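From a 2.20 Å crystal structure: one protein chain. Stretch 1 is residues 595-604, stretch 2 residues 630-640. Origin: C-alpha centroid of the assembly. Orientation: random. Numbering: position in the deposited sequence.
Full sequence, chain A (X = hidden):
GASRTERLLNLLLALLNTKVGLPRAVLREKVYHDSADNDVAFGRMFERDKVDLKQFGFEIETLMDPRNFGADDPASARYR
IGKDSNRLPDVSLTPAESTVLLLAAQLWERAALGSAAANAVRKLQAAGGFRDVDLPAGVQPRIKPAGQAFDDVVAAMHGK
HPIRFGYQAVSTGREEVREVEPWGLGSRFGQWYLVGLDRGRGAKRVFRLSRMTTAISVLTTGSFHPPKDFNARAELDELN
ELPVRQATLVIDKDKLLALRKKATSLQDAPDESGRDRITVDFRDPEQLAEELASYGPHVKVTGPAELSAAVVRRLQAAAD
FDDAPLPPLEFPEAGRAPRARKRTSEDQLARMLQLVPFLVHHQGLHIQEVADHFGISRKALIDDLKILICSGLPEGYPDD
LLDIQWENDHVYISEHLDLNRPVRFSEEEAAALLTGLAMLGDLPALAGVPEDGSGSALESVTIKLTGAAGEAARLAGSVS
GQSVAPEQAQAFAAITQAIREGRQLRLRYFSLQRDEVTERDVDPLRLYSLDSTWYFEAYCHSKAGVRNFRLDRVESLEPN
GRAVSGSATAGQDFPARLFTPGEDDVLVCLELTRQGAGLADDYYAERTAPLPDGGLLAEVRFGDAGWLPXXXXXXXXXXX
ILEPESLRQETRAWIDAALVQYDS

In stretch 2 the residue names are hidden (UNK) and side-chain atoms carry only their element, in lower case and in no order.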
# COMPACT_ATOMS: atom_id res chain seq x y z
N GLN A 595 -9.66 -13.31 15.34
CA GLN A 595 -9.17 -13.57 14.00
C GLN A 595 -8.79 -12.29 13.29
O GLN A 595 -7.77 -12.27 12.59
CB GLN A 595 -10.24 -14.29 13.19
CG GLN A 595 -9.71 -15.07 11.99
CD GLN A 595 -10.76 -16.00 11.43
OE1 GLN A 595 -11.85 -16.12 11.99
NE2 GLN A 595 -10.44 -16.67 10.31
N GLY A 596 -9.57 -11.22 13.49
CA GLY A 596 -9.33 -9.89 12.92
C GLY A 596 -8.64 -8.84 13.81
O GLY A 596 -8.70 -7.64 13.55
N ALA A 597 -7.97 -9.28 14.87
CA ALA A 597 -7.40 -8.32 15.81
C ALA A 597 -6.36 -7.43 15.13
O ALA A 597 -6.14 -6.29 15.56
CB ALA A 597 -6.81 -9.06 17.01
N GLY A 598 -5.70 -7.94 14.09
CA GLY A 598 -4.71 -7.16 13.34
C GLY A 598 -5.23 -5.88 12.69
O GLY A 598 -4.43 -4.96 12.42
N LEU A 599 -6.54 -5.76 12.48
CA LEU A 599 -7.05 -4.52 11.89
C LEU A 599 -6.81 -3.30 12.78
O LEU A 599 -6.66 -2.19 12.27
CB LEU A 599 -8.52 -4.70 11.56
CG LEU A 599 -8.74 -5.82 10.55
CD1 LEU A 599 -10.19 -6.04 10.40
CD2 LEU A 599 -8.14 -5.41 9.17
N ALA A 600 -6.74 -3.49 14.12
CA ALA A 600 -6.46 -2.35 15.00
C ALA A 600 -5.09 -1.75 14.72
O ALA A 600 -4.88 -0.55 14.98
CB ALA A 600 -6.54 -2.75 16.49
N ASP A 601 -4.13 -2.57 14.27
CA ASP A 601 -2.81 -2.04 13.87
C ASP A 601 -2.86 -1.37 12.50
O ASP A 601 -2.30 -0.28 12.29
CB ASP A 601 -1.81 -3.17 13.85
CG ASP A 601 -1.41 -3.64 15.25
OD1 ASP A 601 -1.37 -2.83 16.22
OD2 ASP A 601 -1.17 -4.87 15.36
N ASP A 602 -3.53 -2.01 11.55
CA ASP A 602 -3.63 -1.46 10.21
C ASP A 602 -4.22 -0.05 10.24
O ASP A 602 -3.84 0.79 9.41
CB ASP A 602 -4.49 -2.38 9.33
CG ASP A 602 -3.89 -3.76 9.17
OD1 ASP A 602 -2.70 -3.98 9.54
OD2 ASP A 602 -4.63 -4.67 8.73
N TYR A 603 -5.12 0.25 11.19
CA TYR A 603 -5.74 1.57 11.24
C TYR A 603 -5.26 2.40 12.43
O TYR A 603 -5.92 3.38 12.80
CB TYR A 603 -7.26 1.39 11.22
CG TYR A 603 -7.75 0.91 9.84
CD1 TYR A 603 -7.70 -0.45 9.50
CD2 TYR A 603 -8.19 1.80 8.86
CE1 TYR A 603 -8.11 -0.91 8.22
CE2 TYR A 603 -8.61 1.34 7.57
CZ TYR A 603 -8.56 -0.02 7.27
OH TYR A 603 -8.95 -0.49 6.01
N TYR A 604 -4.11 2.05 13.00
CA TYR A 604 -3.44 2.86 14.03
C TYR A 604 -4.40 3.24 15.15
O TYR A 604 -4.52 4.41 15.51
CB TYR A 604 -2.78 4.11 13.43
CG TYR A 604 -2.20 3.89 12.03
CD1 TYR A 604 -1.05 3.14 11.85
CD2 TYR A 604 -2.87 4.38 10.90
CE1 TYR A 604 -0.54 2.88 10.58
CE2 TYR A 604 -2.38 4.13 9.63
CZ TYR A 604 -1.20 3.38 9.49
OH TYR A 604 -0.75 3.17 8.21
N UNK A 630 -18.15 -0.70 3.42
CA UNK A 630 -17.23 -1.57 2.67
C UNK A 630 -16.21 -2.28 3.56
O UNK A 630 -16.06 -3.48 3.48
c UNK A 630 -17.36 -0.04 0.65
se UNK A 630 -16.25 0.75 -0.77
c UNK A 630 -16.48 -0.78 1.62
c UNK A 630 -14.94 1.69 0.37
N UNK A 631 -15.55 -1.51 4.43
CA UNK A 631 -14.66 -2.10 5.43
C UNK A 631 -15.35 -3.22 6.21
O UNK A 631 -14.86 -4.35 6.26
c UNK A 631 -11.96 -1.81 7.23
c UNK A 631 -11.12 -2.23 8.26
c UNK A 631 -12.92 -1.98 9.82
c UNK A 631 -14.18 -0.99 6.36
c UNK A 631 -11.60 -2.32 9.55
c UNK A 631 -13.27 -1.46 7.49
c UNK A 631 -13.74 -1.55 8.80
N UNK A 632 -16.57 -2.95 6.74
CA UNK A 632 -17.20 -3.94 7.61
C UNK A 632 -17.65 -5.15 6.78
O UNK A 632 -17.51 -6.31 7.22
c UNK A 632 -17.96 -2.20 9.31
c UNK A 632 -19.15 -4.40 9.15
c UNK A 632 -18.39 -3.33 8.38
N UNK A 633 -18.23 -4.92 5.61
CA UNK A 633 -18.68 -6.08 4.85
C UNK A 633 -17.49 -6.85 4.28
O UNK A 633 -17.50 -8.08 4.28
o UNK A 633 -19.03 -4.89 2.71
c UNK A 633 -19.65 -5.68 3.72
N UNK A 634 -16.42 -6.15 3.89
CA UNK A 634 -15.23 -6.87 3.42
C UNK A 634 -14.79 -7.91 4.44
O UNK A 634 -14.60 -9.08 4.10
c UNK A 634 -11.66 -5.77 2.51
c UNK A 634 -14.07 -5.90 3.18
n UNK A 634 -10.47 -6.33 2.59
c UNK A 634 -12.83 -6.66 2.85
o UNK A 634 -11.83 -4.61 2.19
N UNK A 635 -14.71 -7.52 5.69
CA UNK A 635 -14.10 -8.38 6.69
C UNK A 635 -15.07 -9.38 7.30
O UNK A 635 -14.68 -10.13 8.20
c UNK A 635 -13.43 -7.51 7.74
c UNK A 635 -11.02 -7.43 6.83
n UNK A 635 -12.13 -5.55 6.87
c UNK A 635 -12.20 -6.88 7.21
n UNK A 635 -10.24 -6.41 6.32
c UNK A 635 -10.94 -5.29 6.35
N UNK A 636 -16.31 -9.41 6.83
CA UNK A 636 -17.16 -10.59 6.96
C UNK A 636 -17.28 -11.21 8.34
O UNK A 636 -17.12 -12.42 8.48
N UNK A 637 -17.60 -10.40 9.35
CA UNK A 637 -17.79 -10.91 10.70
C UNK A 637 -16.65 -10.65 11.67
O UNK A 637 -16.85 -10.81 12.87
N UNK A 638 -15.48 -10.25 11.22
CA UNK A 638 -14.44 -9.98 12.20
C UNK A 638 -14.52 -8.56 12.74
O UNK A 638 -13.81 -8.23 13.71
c UNK A 638 -13.08 -10.25 11.58
o UNK A 638 -12.83 -9.23 10.66
N UNK A 639 -15.42 -7.74 12.20
CA UNK A 639 -15.58 -6.35 12.59
C UNK A 639 -17.05 -6.03 12.77
O UNK A 639 -17.89 -6.50 12.01
c UNK A 639 -14.98 -4.01 12.12
c UNK A 639 -13.63 -5.81 11.13
c UNK A 639 -15.01 -5.39 11.54
N UNK A 640 -17.34 -5.18 13.75
CA UNK A 640 -18.63 -4.54 13.87
C UNK A 640 -18.42 -3.12 14.35
O UNK A 640 -17.40 -2.80 14.98
c UNK A 640 -19.96 -6.27 17.24
c UNK A 640 -22.17 -6.06 18.34
n UNK A 640 -21.80 -6.86 19.34
n UNK A 640 -23.41 -5.58 18.31
c UNK A 640 -19.01 -5.44 16.26
n UNK A 640 -21.32 -5.76 17.34
c UNK A 640 -19.55 -5.35 14.82

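Position 630 carries three carbons and a selenium in an unbranched chain. It lies on a helix and reaches nothing on stretch 1. Selenium in such a chain identifies selenomethionine, M630.

Position 631 has one carbon followed by a ring of six carbons. Its CB points toward stretch 1, and the ring meets L599 and Y603. A bare six-carbon ring is phenylalanine, F631. Its CE1 lies 3.3 Å from CE1 of Y603, and its CZ lies 4.1 Å from CD1 of L599.

Position 632 has three carbons, branched at CB, and is out of reach of stretch 1. This is valine, V632.

Position 633 has one carbon and one oxygen, and also makes no contact. It is serine, S633.

Position 634 has three carbons in a row, the third bearing one oxygen and one nitrogen, and does not touch stretch 1. That is a glutamine amide, Q634.

Position 635 has one carbon and a five-membered ring of three carbons and two nitrogens, one face of which lies under L599 CD1. It is histidine, H635. L599 CD1 is 3.9 Å from the ring centroid and 9° off the normal, a CH-pi contact. H635 ND1 donates to F631 O at 3.0 Å.

Position 636 has no side-chain atoms and does not touch stretch 1. It is glycine, G636, and its positive phi by itself favours that residue.

Position 637 also lacks a side chain and does not touch stretch 1. It is glycine, G637. At its backbone angles a CB would jam against the carbonyl O of G636.

Position 638 has one carbon and one oxygen. Its CB lies 4.0 Å from CA of G596. It is serine, S638. Its OG donates to H635 O at 3.2 Å, within the type I' turn from H635 to S638.

Position 639 has three carbons branched at CB, in a strand, one of them against L599 CD1. It is valine, V639. Its CG2 lies 3.5 Å from L599 CD1.

Position 640 has three carbons, a nitrogen, then a carbon carrying two more nitrogens, and is out of reach of stretch 1. This guanidinium marks arginine, R640.

The contact works by packing, with no hydrogen bond between the stretches. L599 is its centre: CD1 meets F631, H635, S638 and V639. Beside it, the edge of F631 is directed toward the face of Y603, offset, with planes at 72° and centroids 4.9 Å apart. G596 lets the turn come close, since an ideal CB there would clash with CB of S638 at 2.7 Å.

Stretch 2 (630-640) MFVSQHGGSVR
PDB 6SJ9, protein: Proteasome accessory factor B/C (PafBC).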